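Local coordinates for 2-amino-4-hydroxy-6-hydroxymethyldihydropteridine pyrophosphokinase (PDB 1CBK) that catalyses the transfer of pyrophosphate from ATP to 6-hydroxymethyl-7,8-dihydropterin, a step of folate biosynthesis, at the interface of chains A and B. Sequence-based numbering; all coordinates share one arbitrary frame. Chains: chain A/B, Protein (7,8-dihydro-6-hydroxymethylpterin-pyrophosphokinase).

The interface of chains A and B. Residues chain A 46-47, 89, 120-121; chain B 116-117, 120.
B:Tyr116 and B:Asp117, at the start of the 3-10 helix 116-120, reach from one HPPK-family molecule to A:Trp89, A:Gly47 and A:Arg121, residues that line or adjoin the pterin pocket of the other. The contact is part of a two-fold symmetric interface, so each interaction recurs with the chains exchanged; because the enzyme is a monomer, the pairing may belong to the crystal.

The charged contact is a salt bridge. A:Arg121, its chain extended from CG to NE, presents one side of its guanidinium group, and NE and NH2 both donate to the carboxylate oxygen OD1 of B:Asp117. A:Arg121 NH2 lies 2.9 Å from B:Asp117 OD1, and A:Arg121 NE lies 3.2 Å from the same oxygen. OD1 takes both through its syn lone pair and sits in the guanidinium plane, with the carboxylate turned 23° from it; a weak bond from NH2 to OD2 accompanies the pair. Both firm bonds end on OD1, and so probably fix this oxygen more than they hold OD2.

The aromatic contact is made by B:Tyr116, whose ring edge at CD1 stands over the rim of the A:Trp89 indole face, 3.6 Å from A:Trp89 CD2, with the planes 64° apart. Its CB lies over the six-membered ring of the same indole. With CG anti to the carbonyl carbon, the phenol ring is carried out from the backbone towards A:Gly47, and chi2 of 86° turns a face to the glycine CA, which sits above the ring centre, 3.4 Å from B:Tyr116 CD2.

Van der Waals packing continues through A:Leu46, whose CD1 reaches B:Tyr116 CB at 3.9 Å while CD2 lies against the amide nitrogen ND2 of B:Asn120. Close to the symmetry axis, the CB atoms of A:Asn120 and B:Asn120 meet at 3.7 Å.

A water bridges the chains as well, 2.8 Å from the amide nitrogen ND2 of A:Asn120 and bound also to the backbone oxygen of B:Asp117.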
loop_
_atom_site.group_PDB
_atom_site.type_symbol
_atom_site.label_atom_id
_atom_site.label_comp_id
_atom_site.label_asym_id
_atom_site.label_seq_id
_atom_site.Cartn_x
_atom_site.Cartn_y
_atom_site.Cartn_z
ATOM N N LEU A 46 -1.990 10.923 1.724
ATOM C CA LEU A 46 -2.570 9.595 1.611
ATOM C C LEU A 46 -2.864 9.303 3.097
ATOM O O LEU A 46 -1.944 9.132 3.900
ATOM C CB LEU A 46 -1.555 8.567 1.054
ATOM C CG LEU A 46 -2.023 7.100 1.157
ATOM C CD1 LEU A 46 -3.348 6.896 0.351
ATOM C CD2 LEU A 46 -0.916 6.167 0.666
ATOM N N GLY A 47 -4.140 9.304 3.472
ATOM C CA GLY A 47 -4.505 9.067 4.859
ATOM C C GLY A 47 -5.519 10.117 5.268
ATOM O O GLY A 47 -6.260 10.616 4.406
ATOM N N TRP A 89 -0.670 7.257 10.072
ATOM C CA TRP A 89 -1.158 7.812 8.810
ATOM C C TRP A 89 -1.209 9.325 8.820
ATOM O O TRP A 89 -1.685 9.920 7.843
ATOM C CB TRP A 89 -2.546 7.275 8.421
ATOM C CG TRP A 89 -2.629 5.815 8.307
ATOM C CD1 TRP A 89 -3.253 4.971 9.164
ATOM C CD2 TRP A 89 -2.114 5.007 7.243
ATOM N NE1 TRP A 89 -3.174 3.675 8.696
ATOM C CE2 TRP A 89 -2.473 3.673 7.511
ATOM C CE3 TRP A 89 -1.389 5.284 6.072
ATOM C CZ2 TRP A 89 -2.145 2.611 6.668
ATOM C CZ3 TRP A 89 -1.058 4.219 5.219
ATOM C CH2 TRP A 89 -1.440 2.903 5.528
ATOM N N ASN A 120 2.123 1.753 -5.823
ATOM C CA ASN A 120 0.763 2.250 -6.080
ATOM C C ASN A 120 0.636 3.689 -5.602
ATOM O O ASN A 120 -0.452 4.260 -5.617
ATOM C CB ASN A 120 -0.273 1.381 -5.364
ATOM C CG ASN A 120 -0.438 0.016 -6.022
ATOM O OD1 ASN A 120 -0.158 -0.131 -7.211
ATOM N ND2 ASN A 120 -0.878 -0.988 -5.258
ATOM N N ARG A 121 1.758 4.279 -5.187
ATOM C CA ARG A 121 1.765 5.651 -4.694
ATOM C C ARG A 121 2.295 6.606 -5.742
ATOM O O ARG A 121 3.446 6.501 -6.158
ATOM C CB ARG A 121 2.619 5.740 -3.428
ATOM C CG ARG A 121 1.992 5.043 -2.239
ATOM C CD ARG A 121 2.896 5.086 -1.014
ATOM N NE ARG A 121 2.305 4.360 0.101
ATOM C CZ ARG A 121 2.707 4.454 1.359
ATOM N NH1 ARG A 121 3.703 5.269 1.681
ATOM N NH2 ARG A 121 2.107 3.745 2.308
ATOM N N TYR B 116 -5.011 2.664 4.372
ATOM C CA TYR B 116 -4.920 3.507 3.198
ATOM C C TYR B 116 -4.240 2.945 1.962
ATOM O O TYR B 116 -4.538 3.378 0.852
ATOM C CB TYR B 116 -4.410 4.900 3.573
ATOM C CG TYR B 116 -5.406 5.634 4.455
ATOM C CD1 TYR B 116 -5.398 5.469 5.834
ATOM C CD2 TYR B 116 -6.411 6.421 3.893
ATOM C CE1 TYR B 116 -6.388 6.070 6.654
ATOM C CE2 TYR B 116 -7.397 7.029 4.695
ATOM C CZ TYR B 116 -7.373 6.844 6.067
ATOM O OH TYR B 116 -8.332 7.435 6.846
ATOM N N ASP B 117 -3.388 1.941 2.116
ATOM C CA ASP B 117 -2.751 1.390 0.917
ATOM C C ASP B 117 -3.760 0.601 0.093
ATOM O O ASP B 117 -3.679 0.562 -1.135
ATOM C CB ASP B 117 -1.521 0.559 1.278
ATOM C CG ASP B 117 -0.339 1.436 1.656
ATOM O OD1 ASP B 117 -0.040 2.388 0.906
ATOM O OD2 ASP B 117 0.290 1.154 2.690
ATOM N N ASN B 120 -5.479 2.226 -2.748
ATOM C CA ASN B 120 -4.659 2.327 -3.954
ATOM C C ASN B 120 -4.661 1.034 -4.790
ATOM O O ASN B 120 -4.048 0.987 -5.850
ATOM C CB ASN B 120 -3.223 2.730 -3.586
ATOM C CG ASN B 120 -3.103 4.209 -3.256
ATOM O OD1 ASN B 120 -3.862 5.024 -3.779
ATOM N ND2 ASN B 120 -2.136 4.560 -2.403
HETATM O O HOH W 1 -1.454 -0.436 -2.557
#